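Local atomic coordinates of sylvaticin (Pythium sylvaticum, PDB entry 2POS), a protein that belongs to the secreted alpha-elicitin-like proteins of oomycetes, probably binds sterols or other lipids, and may elicit plant defence responses. Residues 16-21 / 60-65. Residues are numbered along the deposited sequence; the frame is centred on the assembly and turned at random.
Sequences APLASN and IDAIKA
Leu-18 reaches helix 54-64 with both methyls of its isobutyl fork. CD1 and CD2 of Leu-18 meet CG1 of Ile-63 at equal distance, both 3.8 Å, and the two side chains cross at about a right angle. The methyl of Ala-62 lies beside one branch only, Leu-18 CD2 standing 4.2 Å from Ala-62 CB. With CG of Leu-18 anti to its carbonyl carbon (chi1 -57°), the fork extends toward the helix. Met-35 and Leu-36 of a loop cover Leu-18, while Ile-63 passes on to Val-82 and Val-86, so two buried side chains link the 16-21 loop to helices 54-64 and 82-92 of the largely helical elicitin fold.

Asn-21 adds a mixed polar-apolar contact. Its CG is anti to the backbone N (chi1 -172°), which carries the amide toward the helix, and ND2 comes to 3.5 Å from Ala-62 CB. The other end of the amide is committed elsewhere: OD1 accepts a hydrogen bond from the backbone N of Ala-23, making Asn-21 the N-cap of helix 22-31.

Within 16-21 the backbone is turned tightly, as in the bond of 3.0 Å from Asn-21 N to Leu-18 O, a turn consistent with Leu-18 and Asn-21 facing the same helix. With no directional bond across it, the contact rests on the burial of apolar surface, and the hydrogen bond accepted by Asn-21 OD1 serves the start of the next helix.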
loop_
_atom_site.group_PDB
_atom_site.type_symbol
_atom_site.label_atom_id
_atom_site.label_comp_id
_atom_site.label_asym_id
_atom_site.label_seq_id
_atom_site.Cartn_x
_atom_site.Cartn_y
_atom_site.Cartn_z
ATOM N N ALA A 16 -0.689 10.358 5.405
ATOM C CA ALA A 16 -1.412 11.588 5.020
ATOM C C ALA A 16 -0.985 12.200 3.676
ATOM O O ALA A 16 -1.841 12.594 2.879
ATOM C CB ALA A 16 -1.345 12.629 6.140
ATOM N N PRO A 17 0.332 12.261 3.400
ATOM C CA PRO A 17 0.745 12.832 2.102
ATOM C C PRO A 17 0.118 12.157 0.877
ATOM O O PRO A 17 -0.017 12.789 -0.178
ATOM C CB PRO A 17 2.262 12.619 2.104
ATOM C CG PRO A 17 2.626 12.626 3.531
ATOM C CD PRO A 17 1.507 11.876 4.204
ATOM N N LEU A 18 -0.265 10.886 0.999
ATOM C CA LEU A 18 -0.811 10.176 -0.156
ATOM C C LEU A 18 -2.093 10.814 -0.684
ATOM O O LEU A 18 -2.353 10.760 -1.881
ATOM C CB LEU A 18 -1.053 8.700 0.157
ATOM C CG LEU A 18 0.150 7.886 0.637
ATOM C CD1 LEU A 18 -0.326 6.479 0.862
ATOM C CD2 LEU A 18 1.290 7.924 -0.380
ATOM N N ALA A 19 -2.875 11.433 0.201
ATOM C CA ALA A 19 -4.174 11.986 -0.210
ATOM C C ALA A 19 -4.052 13.159 -1.175
ATOM O O ALA A 19 -4.993 13.464 -1.903
ATOM C CB ALA A 19 -5.005 12.390 1.009
ATOM N N SER A 20 -2.897 13.814 -1.159
ATOM C CA SER A 20 -2.625 14.939 -2.050
ATOM C C SER A 20 -1.663 14.528 -3.170
ATOM O O SER A 20 -1.120 15.373 -3.880
ATOM C CB SER A 20 -2.073 16.125 -1.251
ATOM O OG SER A 20 -0.988 15.728 -0.436
ATOM N N ASN A 21 -1.481 13.223 -3.336
ATOM C CA ASN A 21 -0.649 12.703 -4.409
ATOM C C ASN A 21 -1.546 12.110 -5.496
ATOM O O ASN A 21 -2.262 11.147 -5.242
ATOM C CB ASN A 21 0.327 11.650 -3.873
ATOM C CG ASN A 21 1.347 11.212 -4.912
ATOM O OD1 ASN A 21 1.058 11.160 -6.110
ATOM N ND2 ASN A 21 2.554 10.888 -4.451
ATOM N N ILE A 60 3.686 3.433 -5.035
ATOM C CA ILE A 60 4.476 2.562 -4.169
ATOM C C ILE A 60 5.771 3.236 -3.707
ATOM O O ILE A 60 6.132 3.155 -2.531
ATOM C CB ILE A 60 4.715 1.169 -4.836
ATOM C CG1 ILE A 60 3.394 0.376 -4.887
ATOM C CG2 ILE A 60 5.872 0.405 -4.159
ATOM C CD1 ILE A 60 2.824 -0.108 -3.554
ATOM N N ASP A 61 6.436 3.946 -4.617
ATOM C CA ASP A 61 7.631 4.703 -4.248
ATOM C C ASP A 61 7.302 5.830 -3.262
ATOM O O ASP A 61 8.085 6.107 -2.346
ATOM C CB ASP A 61 8.348 5.245 -5.491
ATOM C CG ASP A 61 9.014 4.148 -6.310
ATOM O OD1 ASP A 61 9.083 2.994 -5.839
ATOM O OD2 ASP A 61 9.468 4.439 -7.436
ATOM N N ALA A 62 6.144 6.469 -3.440
ATOM C CA ALA A 62 5.696 7.523 -2.523
ATOM C C ALA A 62 5.411 6.975 -1.117
ATOM O O ALA A 62 5.664 7.656 -0.117
ATOM C CB ALA A 62 4.477 8.240 -3.082
ATOM N N ILE A 63 4.903 5.744 -1.040
ATOM C CA ILE A 63 4.702 5.090 0.258
ATOM C C ILE A 63 6.045 4.734 0.898
ATOM O O ILE A 63 6.237 4.925 2.103
ATOM C CB ILE A 63 3.774 3.840 0.163
ATOM C CG1 ILE A 63 2.411 4.245 -0.407
ATOM C CG2 ILE A 63 3.578 3.220 1.544
ATOM C CD1 ILE A 63 1.548 3.090 -0.945
ATOM N N LYS A 64 6.977 4.223 0.098
ATOM C CA LYS A 64 8.316 3.935 0.606
ATOM C C LYS A 64 8.926 5.166 1.272
ATOM O O LYS A 64 9.548 5.061 2.328
ATOM C CB LYS A 64 9.236 3.454 -0.511
ATOM C CG LYS A 64 9.015 2.028 -0.916
ATOM C CD LYS A 64 9.998 1.650 -2.005
ATOM C CE LYS A 64 9.813 0.212 -2.412
ATOM N NZ LYS A 64 10.698 -0.121 -3.555
ATOM N N ALA A 65 8.733 6.328 0.644
ATOM C CA ALA A 65 9.279 7.605 1.123
ATOM C C ALA A 65 8.732 8.045 2.491
ATOM O O ALA A 65 9.332 8.894 3.167
ATOM C CB ALA A 65 9.044 8.701 0.073
#